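PDB 4ZXO: glycosyl hydrolase family 26 from Bacteroides ovatus, which hydrolyses beta-1,4-mannosidic linkages in the backbone of mannans such as galactomannan, acting as a family 26 beta-mannanase. Local coordinates for residues S52-Y57 / I333-D338; G26-H31 / P58-F63; W281-L286 / F324-R329. All blocks are in the same frame, centred on the assembly; numbering follows the deposited sequence.

Contact 1: S52-Y57 / I333-D338; sequences SVCGAY and ILFVGD. With K (potassium ion), chain B.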
loop_
_atom_site.group_PDB
_atom_site.type_symbol
_atom_site.label_atom_id
_atom_site.label_comp_id
_atom_site.label_asym_id
_atom_site.label_seq_id
_atom_site.Cartn_x
_atom_site.Cartn_y
_atom_site.Cartn_z
ATOM N N SER A 52 4.756 19.530 -5.508
ATOM C CA SER A 52 4.354 20.920 -5.812
ATOM C C SER A 52 4.120 21.697 -4.542
ATOM O O SER A 52 4.269 22.927 -4.544
ATOM C CB SER A 52 3.084 20.956 -6.663
ATOM O OG SER A 52 3.359 20.502 -7.956
ATOM N N VAL A 53 3.757 21.003 -3.454
ATOM C CA VAL A 53 3.543 21.732 -2.187
ATOM C C VAL A 53 4.798 21.841 -1.337
ATOM O O VAL A 53 5.176 22.929 -0.901
ATOM C CB VAL A 53 2.417 21.093 -1.350
ATOM C CG1 VAL A 53 2.332 21.689 0.090
ATOM C CG2 VAL A 53 1.112 21.248 -2.079
ATOM N N CYS A 54 5.478 20.734 -1.109
ATOM C CA CYS A 54 6.592 20.758 -0.176
ATOM C C CYS A 54 7.973 20.712 -0.832
ATOM O O CYS A 54 8.948 20.907 -0.113
ATOM C CB CYS A 54 6.499 19.594 0.829
ATOM S SG CYS A 54 6.983 17.941 0.138
ATOM N N GLY A 55 8.063 20.468 -2.142
ATOM C CA GLY A 55 9.330 20.537 -2.837
ATOM C C GLY A 55 10.069 19.228 -2.967
ATOM O O GLY A 55 11.127 19.196 -3.602
ATOM N N ALA A 56 9.569 18.151 -2.364
ATOM C CA ALA A 56 10.209 16.851 -2.586
ATOM C C ALA A 56 9.179 15.802 -2.934
ATOM O O ALA A 56 8.031 15.857 -2.486
ATOM C CB ALA A 56 10.947 16.396 -1.372
ATOM N N TYR A 57 9.627 14.805 -3.675
ATOM C CA TYR A 57 8.774 13.642 -3.901
ATOM C C TYR A 57 8.547 12.829 -2.593
ATOM O O TYR A 57 9.432 12.740 -1.735
ATOM C CB TYR A 57 9.382 12.726 -4.947
ATOM C CG TYR A 57 9.384 13.263 -6.334
ATOM C CD1 TYR A 57 8.197 13.369 -7.064
ATOM C CD2 TYR A 57 10.574 13.683 -6.929
ATOM C CE1 TYR A 57 8.205 13.840 -8.391
ATOM C CE2 TYR A 57 10.585 14.172 -8.235
ATOM C CZ TYR A 57 9.413 14.224 -8.956
ATOM O OH TYR A 57 9.452 14.724 -10.230
ATOM N N ILE A 333 9.661 12.555 9.448
ATOM C CA ILE A 333 8.935 12.186 8.232
ATOM C C ILE A 333 9.831 12.306 7.031
ATOM O O ILE A 333 10.422 13.391 6.831
ATOM C CB ILE A 333 7.689 13.106 8.010
ATOM C CG1 ILE A 333 6.784 13.187 9.247
ATOM C CG2 ILE A 333 6.811 12.701 6.770
ATOM C CD1 ILE A 333 6.195 11.880 9.705
ATOM N N LEU A 334 9.903 11.245 6.218
ATOM C CA LEU A 334 10.957 11.128 5.228
ATOM C C LEU A 334 10.416 11.211 3.797
ATOM O O LEU A 334 9.451 10.534 3.415
ATOM C CB LEU A 334 11.716 9.831 5.392
ATOM C CG LEU A 334 12.272 9.526 6.775
ATOM C CD1 LEU A 334 12.818 8.104 6.778
ATOM C CD2 LEU A 334 13.320 10.514 7.205
ATOM N N PHE A 335 11.089 12.012 2.998
ATOM C CA PHE A 335 10.773 12.226 1.602
ATOM C C PHE A 335 12.037 11.900 0.839
ATOM O O PHE A 335 13.151 11.913 1.408
ATOM C CB PHE A 335 10.342 13.709 1.315
ATOM C CG PHE A 335 9.048 14.089 1.945
ATOM C CD1 PHE A 335 7.888 14.231 1.170
ATOM C CD2 PHE A 335 8.976 14.326 3.333
ATOM C CE1 PHE A 335 6.656 14.574 1.761
ATOM C CE2 PHE A 335 7.757 14.661 3.923
ATOM C CZ PHE A 335 6.581 14.767 3.141
ATOM N N VAL A 336 11.905 11.703 -0.460
ATOM C CA VAL A 336 13.084 11.543 -1.300
ATOM C C VAL A 336 14.059 12.696 -1.122
ATOM O O VAL A 336 13.633 13.859 -1.124
ATOM C CB VAL A 336 12.657 11.435 -2.767
ATOM C CG1 VAL A 336 13.865 11.528 -3.669
ATOM C CG2 VAL A 336 11.888 10.095 -2.989
ATOM N N GLY A 337 15.357 12.392 -0.967
ATOM C CA GLY A 337 16.383 13.389 -0.580
ATOM C C GLY A 337 16.796 13.326 0.892
ATOM O O GLY A 337 17.897 13.755 1.275
ATOM N N ASP A 338 15.943 12.755 1.746
ATOM C CA ASP A 338 16.287 12.621 3.163
ATOM C C ASP A 338 17.247 11.459 3.418
ATOM O O ASP A 338 17.630 10.747 2.485
ATOM C CB ASP A 338 15.005 12.482 3.973
ATOM C CG ASP A 338 14.150 13.763 3.917
ATOM O OD1 ASP A 338 14.714 14.848 3.675
ATOM O OD2 ASP A 338 12.925 13.715 4.118
HETATM K K K B . 11.370 15.599 6.859
HETATM O O HOH W 1 12.528 14.794 -3.876
HETATM O O HOH W 2 14.174 16.428 5.759
HETATM O O HOH W 3 13.087 17.285 7.899
HETATM O O HOH W 4 11.942 15.775 4.477
HETATM O O HOH W 5 13.893 14.579 7.165
#
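F335 lays its side chain against the C-terminal end of helix 49-54 and the loop after it. Its CB lies 3.3 Å from Y57 O and 3.8 Å from A56 CB, a methyl that also sits close to V336 O. With CG anti to the carbonyl carbon (chi1 -67°), the ring begins beside that same Y57 O, which stands at its edge near the ring plane. Farther along, CD1 and CE1 reach C54 SG, the latter at 3.8 Å; the sulfur stands oblique to the ring, a Cys sulfur-aromatic contact. SG also takes a weak bond from A56 N. Beside this apolar patch V336 N donates to Y57 O at 3.0 Å, while water 1 joins Y57 N to V336 O. The type II turn F335-D338 suits its residues: G337 has a positive phi that would jam a side chain against the preceding carbonyl, and D338 OD2 accepts F335 N at 2.7 Å from above the carboxylate plane. Just upstream, I333 O binds the potassium ion at 2.4 Å, with S328 and S330 also contributing carbonyls. The F335 ring meets F29 of strand 27-32 and S328 of helix 321-328, while L334 makes backbone bonds to that same strand.

Contact 2: G26-H31 / P58-F63; sequences GILFGH and PGVMSF
Strands 27-31 and 60-63 run parallel as neighbours, G30 beside V60 and H31 beside M61, deep in the protein in the wall of its central barrel. V60 N donates to F29 O at 3.0 Å, and V60 O in turn receives H31 N at 3.2 Å; a third bond, S62 N to H31 O, is weak. The strand segments are turned 30° against each other. G30 sits beside V60 with CA only 3.1 Å from V60 O, a CA-H...O contact, and a CB on G30 would press on V60 CB. These are the first two strands of the (beta/alpha)8, or TIM, barrel of the family. V60 turns into the barrel, where its CG2 branch packs on L28 CB at 3.7 Å, the two side chains crossing at about a right angle, and both residues touch Y297. G59 must be small as well, since a CB there would clash with L28 CD2. On the outer face P58 CB packs on F29 CD2 at 4.1 Å and also lies 3.3 Å from F29 O. M61 points to that side too, touching Q91 of helix 81-93, while H31 ND1 bonds D34.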
loop_
_atom_site.group_PDB
_atom_site.type_symbol
_atom_site.label_atom_id
_atom_site.label_comp_id
_atom_site.label_asym_id
_atom_site.label_seq_id
_atom_site.Cartn_x
_atom_site.Cartn_y
_atom_site.Cartn_z
ATOM N N GLY A 26 12.991 6.871 10.863
ATOM C CA GLY A 26 11.820 7.733 10.668
ATOM C C GLY A 26 10.787 7.028 9.807
ATOM O O GLY A 26 10.926 5.836 9.510
ATOM N N ILE A 27 9.791 7.797 9.399
ATOM C CA ILE A 27 8.592 7.294 8.720
ATOM C C ILE A 27 8.563 7.823 7.293
ATOM O O ILE A 27 8.445 9.029 7.097
ATOM C CB ILE A 27 7.308 7.749 9.427
ATOM C CG1 ILE A 27 7.300 7.427 10.924
ATOM C CG2 ILE A 27 6.094 7.074 8.769
ATOM C CD1 ILE A 27 6.126 8.021 11.692
ATOM N N LEU A 28 8.664 6.954 6.289
ATOM C CA LEU A 28 8.519 7.436 4.902
ATOM C C LEU A 28 7.148 7.943 4.646
ATOM O O LEU A 28 6.190 7.299 5.025
ATOM C CB LEU A 28 8.827 6.299 3.913
ATOM C CG LEU A 28 10.283 5.783 3.934
ATOM C CD1 LEU A 28 10.337 4.317 3.377
ATOM C CD2 LEU A 28 11.185 6.720 3.151
ATOM N N PHE A 29 7.035 9.090 3.974
ATOM C CA PHE A 29 5.728 9.586 3.603
ATOM C C PHE A 29 5.329 9.125 2.218
ATOM O O PHE A 29 6.147 9.213 1.283
ATOM C CB PHE A 29 5.692 11.104 3.634
ATOM C CG PHE A 29 4.305 11.651 3.372
ATOM C CD1 PHE A 29 3.313 11.583 4.365
ATOM C CD2 PHE A 29 3.953 12.130 2.129
ATOM C CE1 PHE A 29 1.992 12.045 4.108
ATOM C CE2 PHE A 29 2.645 12.584 1.881
ATOM C CZ PHE A 29 1.672 12.553 2.864
ATOM N N GLY A 30 4.056 8.710 2.070
ATOM C CA GLY A 30 3.561 8.130 0.849
ATOM C C GLY A 30 2.308 8.792 0.281
ATOM O O GLY A 30 1.488 9.343 1.026
ATOM N N HIS A 31 2.131 8.659 -1.030
ATOM C CA HIS A 31 0.926 9.115 -1.674
ATOM C C HIS A 31 0.590 8.190 -2.852
ATOM O O HIS A 31 1.454 7.900 -3.701
ATOM C CB HIS A 31 1.145 10.552 -2.162
ATOM C CG HIS A 31 -0.080 11.188 -2.783
ATOM N ND1 HIS A 31 0.001 12.031 -3.876
ATOM C CD2 HIS A 31 -1.394 11.124 -2.449
ATOM C CE1 HIS A 31 -1.214 12.459 -4.197
ATOM N NE2 HIS A 31 -2.086 11.899 -3.358
ATOM N N PRO A 58 7.359 12.215 -2.434
ATOM C CA PRO A 58 7.121 11.362 -1.265
ATOM C C PRO A 58 8.089 10.142 -1.288
ATOM O O PRO A 58 8.484 9.650 -2.350
ATOM C CB PRO A 58 5.663 10.950 -1.421
ATOM C CG PRO A 58 5.395 11.050 -2.864
ATOM C CD PRO A 58 6.199 12.231 -3.344
ATOM N N GLY A 59 8.480 9.696 -0.106
ATOM C CA GLY A 59 9.355 8.546 0.018
ATOM C C GLY A 59 8.722 7.268 -0.517
ATOM O O GLY A 59 9.421 6.346 -0.931
ATOM N N VAL A 60 7.390 7.191 -0.485
ATOM C CA VAL A 60 6.656 6.034 -1.034
ATOM C C VAL A 60 5.651 6.516 -2.060
ATOM O O VAL A 60 4.957 7.528 -1.849
ATOM C CB VAL A 60 5.867 5.304 0.053
ATOM C CG1 VAL A 60 5.111 4.105 -0.541
ATOM C CG2 VAL A 60 6.775 4.828 1.217
ATOM N N MET A 61 5.545 5.782 -3.156
ATOM C CA MET A 61 4.437 5.979 -4.093
ATOM C C MET A 61 3.740 4.670 -4.265
ATOM O O MET A 61 4.391 3.618 -4.274
ATOM C CB MET A 61 4.943 6.462 -5.440
ATOM C CG MET A 61 5.448 7.887 -5.352
ATOM S SD MET A 61 6.161 8.421 -6.914
ATOM C CE MET A 61 6.906 9.977 -6.382
ATOM N N SER A 62 2.413 4.708 -4.319
ATOM C CA SER A 62 1.675 3.465 -4.602
ATOM C C SER A 62 0.826 3.653 -5.832
ATOM O O SER A 62 0.451 4.771 -6.216
ATOM C CB SER A 62 0.798 3.016 -3.383
ATOM O OG SER A 62 -0.124 4.016 -3.002
ATOM N N PHE A 63 0.496 2.526 -6.432
ATOM C CA PHE A 63 -0.332 2.494 -7.625
ATOM C C PHE A 63 -1.176 1.237 -7.538
ATOM O O PHE A 63 -0.923 0.390 -6.686
ATOM C CB PHE A 63 0.511 2.501 -8.929
ATOM C CG PHE A 63 1.551 3.608 -8.986
ATOM C CD1 PHE A 63 1.222 4.886 -9.471
ATOM C CD2 PHE A 63 2.835 3.367 -8.526
ATOM C CE1 PHE A 63 2.166 5.879 -9.491
ATOM C CE2 PHE A 63 3.828 4.353 -8.554
ATOM C CZ PHE A 63 3.487 5.627 -9.030
#

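Contact 3: W281-L286 / F324-R329; sequences WWTGTL and FVKFSR. With K (potassium ion), chain B.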
loop_
_atom_site.group_PDB
_atom_site.type_symbol
_atom_site.label_atom_id
_atom_site.label_comp_id
_atom_site.label_asym_id
_atom_site.label_seq_id
_atom_site.Cartn_x
_atom_site.Cartn_y
_atom_site.Cartn_z
ATOM N N TRP A 281 -4.411 19.802 9.756
ATOM C CA TRP A 281 -4.569 18.341 9.942
ATOM C C TRP A 281 -3.253 17.624 10.127
ATOM O O TRP A 281 -3.142 16.725 10.965
ATOM C CB TRP A 281 -5.303 17.685 8.770
ATOM C CG TRP A 281 -5.696 16.265 9.064
ATOM C CD1 TRP A 281 -6.673 15.859 9.926
ATOM C CD2 TRP A 281 -5.136 15.086 8.506
ATOM N NE1 TRP A 281 -6.747 14.504 9.956
ATOM C CE2 TRP A 281 -5.813 13.991 9.089
ATOM C CE3 TRP A 281 -4.101 14.839 7.590
ATOM C CZ2 TRP A 281 -5.505 12.660 8.781
ATOM C CZ3 TRP A 281 -3.797 13.474 7.256
ATOM C CH2 TRP A 281 -4.526 12.415 7.856
ATOM N N TRP A 282 -2.253 18.023 9.348
ATOM C CA TRP A 282 -0.980 17.279 9.293
ATOM C C TRP A 282 -0.206 17.348 10.609
ATOM O O TRP A 282 0.207 16.307 11.141
ATOM C CB TRP A 282 -0.115 17.823 8.139
ATOM C CG TRP A 282 -0.840 17.732 6.847
ATOM C CD1 TRP A 282 -1.544 18.725 6.219
ATOM C CD2 TRP A 282 -1.049 16.549 6.079
ATOM N NE1 TRP A 282 -2.173 18.228 5.088
ATOM C CE2 TRP A 282 -1.845 16.901 4.955
ATOM C CE3 TRP A 282 -0.588 15.241 6.196
ATOM C CZ2 TRP A 282 -2.256 15.973 4.003
ATOM C CZ3 TRP A 282 -0.967 14.317 5.230
ATOM C CH2 TRP A 282 -1.805 14.698 4.145
ATOM N N THR A 283 0.002 18.566 11.139
ATOM C CA THR A 283 0.722 18.681 12.409
ATOM C C THR A 283 -0.168 18.606 13.602
ATOM O O THR A 283 0.288 18.309 14.708
ATOM C CB THR A 283 1.526 20.007 12.544
ATOM O OG1 THR A 283 0.633 21.146 12.521
ATOM C CG2 THR A 283 2.528 20.101 11.394
ATOM N N GLY A 284 -1.445 18.873 13.404
ATOM C CA GLY A 284 -2.323 18.932 14.551
ATOM C C GLY A 284 -3.070 17.660 14.858
ATOM O O GLY A 284 -3.537 17.477 15.964
ATOM N N THR A 285 -3.212 16.797 13.867
ATOM C CA THR A 285 -3.903 15.505 14.070
ATOM C C THR A 285 -3.013 14.317 13.702
ATOM O O THR A 285 -2.768 13.459 14.529
ATOM C CB THR A 285 -5.196 15.462 13.255
ATOM O OG1 THR A 285 -6.044 16.514 13.718
ATOM C CG2 THR A 285 -5.952 14.172 13.467
ATOM N N LEU A 286 -2.516 14.262 12.469
ATOM C CA LEU A 286 -1.795 13.057 12.051
ATOM C C LEU A 286 -0.448 12.864 12.778
ATOM O O LEU A 286 -0.157 11.787 13.351
ATOM C CB LEU A 286 -1.545 13.115 10.548
ATOM C CG LEU A 286 -0.829 11.892 9.985
ATOM C CD1 LEU A 286 -1.602 10.589 10.071
ATOM C CD2 LEU A 286 -0.398 12.073 8.523
ATOM N N PHE A 324 1.035 21.182 5.743
ATOM C CA PHE A 324 1.733 20.040 5.185
ATOM C C PHE A 324 3.228 20.356 5.017
ATOM O O PHE A 324 4.078 19.488 5.229
ATOM C CB PHE A 324 1.125 19.657 3.840
ATOM C CG PHE A 324 1.783 18.462 3.221
ATOM C CD1 PHE A 324 1.523 17.180 3.703
ATOM C CD2 PHE A 324 2.709 18.617 2.206
ATOM C CE1 PHE A 324 2.132 16.070 3.137
ATOM C CE2 PHE A 324 3.362 17.501 1.647
ATOM C CZ PHE A 324 3.042 16.216 2.111
ATOM N N VAL A 325 3.543 21.578 4.588
ATOM C CA VAL A 325 4.965 21.945 4.481
ATOM C C VAL A 325 5.638 21.808 5.859
ATOM O O VAL A 325 6.704 21.224 5.960
ATOM C CB VAL A 325 5.168 23.359 3.936
ATOM C CG1 VAL A 325 6.680 23.752 4.045
ATOM C CG2 VAL A 325 4.734 23.412 2.443
ATOM N N LYS A 326 4.991 22.319 6.913
ATOM C CA LYS A 326 5.539 22.219 8.253
ATOM C C LYS A 326 5.707 20.740 8.689
ATOM O O LYS A 326 6.715 20.345 9.280
ATOM C CB LYS A 326 4.638 22.980 9.227
ATOM C CG LYS A 326 5.048 22.934 10.689
ATOM C CD LYS A 326 4.188 23.924 11.519
ATOM C CE LYS A 326 3.946 23.507 12.976
ATOM N NZ LYS A 326 5.223 23.163 13.655
ATOM N N PHE A 327 4.681 19.946 8.416
ATOM C CA PHE A 327 4.732 18.498 8.658
ATOM C C PHE A 327 5.907 17.847 7.952
ATOM O O PHE A 327 6.618 17.013 8.522
ATOM C CB PHE A 327 3.405 17.922 8.177
ATOM C CG PHE A 327 3.333 16.420 8.028
ATOM C CD1 PHE A 327 3.006 15.597 9.115
ATOM C CD2 PHE A 327 3.572 15.834 6.785
ATOM C CE1 PHE A 327 2.864 14.203 8.945
ATOM C CE2 PHE A 327 3.474 14.435 6.618
ATOM C CZ PHE A 327 3.115 13.620 7.707
ATOM N N SER A 328 6.123 18.253 6.705
ATOM C CA SER A 328 7.173 17.642 5.896
ATOM C C SER A 328 8.537 17.951 6.466
ATOM O O SER A 328 9.435 17.174 6.269
ATOM C CB SER A 328 7.111 18.094 4.432
ATOM O OG SER A 328 7.603 19.418 4.248
ATOM N N ARG A 329 8.645 19.033 7.211
ATOM C CA ARG A 329 9.907 19.411 7.790
ATOM C C ARG A 329 10.211 18.684 9.104
ATOM O O ARG A 329 11.301 18.858 9.660
ATOM C CB ARG A 329 9.889 20.931 7.968
ATOM C CG ARG A 329 9.966 21.633 6.637
ATOM C CD ARG A 329 9.848 23.112 6.710
ATOM N NE ARG A 329 10.007 23.657 5.366
ATOM C CZ ARG A 329 9.627 24.876 5.012
ATOM N NH1 ARG A 329 9.110 25.678 5.920
ATOM N NH2 ARG A 329 9.789 25.293 3.759
HETATM K K K B . 11.370 15.599 6.859
HETATM O O HOH W 3 13.087 17.285 7.899
HETATM O O HOH W 2 14.174 16.428 5.759
HETATM O O HOH W 4 11.942 15.775 4.477
HETATM O O HOH W 5 13.893 14.579 7.165
#
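W282 lays its indole between W281 of its own helix and F324 of helix 321-328, with F327 beside it. F324 comes over one face: its CD1 stands 3.5 Å above the indole plane, over the centre, and the six-membered rings form a T-shaped pair with planes at 75°. F324 CB adds a CH-pi contact, 3.9 Å from the centroid of the five-membered ring. The opposite indole face is covered by W281 CE3, so a broad flat residue suits the slot. Toward F327 the roles reverse: the indole offers an edge, with W282 CE3 4.1 Å above the F327 ring and the planes at 50°. The two side chains already meet at their roots, W282 CB to F327 CB, 3.5 Å. Farther out, L286 CD2 touches F327 CE1 and CZ, both at 3.9 Å, obliquely to the ring. T283 handles the more exposed flank: its CG2, anti to the carbonyl carbon, lies 3.9 Å from K326 CG, while OG1 is bonded to D323. The polar end of W282 is satisfied too, NE1 bonding S320 OG. An alanine at W282 would keep the CB contact to F327 but would probably open a gap between F324 and W281, strip F327 of the indole edge and leave S320 OG without its N-H partner. The N-to-C directions of the helix segments differ by 65°, the axes 8.1 Å apart at closest. F324 reaches V53 and C54 of helix 49-54 and meets F29 of strand 27-32 edge-to-face, while L286 leans on Y244 of helix 241-262.

In the fold
Contact 2 joins the first two barrel strands; strand 333-334, which leads into contact 1, lies beside strand 27-32 in the same sheet, and the centres of these two contacts are about 9 Å apart. Contact 3 lies between helices 281-290 and 321-328, its centre about 13 Å from that of contact 1 and about 15 Å from that of contact 2. Along the chain contacts 1 and 2 cross, since residues 26-31, 52-57, 58-63 and 333-338 alternate, whereas contact 3 is nested within the loop that contact 1 closes. Contacts 1 and 3 share the potassium ion, which ties the end of helix 321-328 to the start of strand 333-334. F29, touching F335, F324, F327 and W282, and the L334 backbone bonds link this region to strand 27-32.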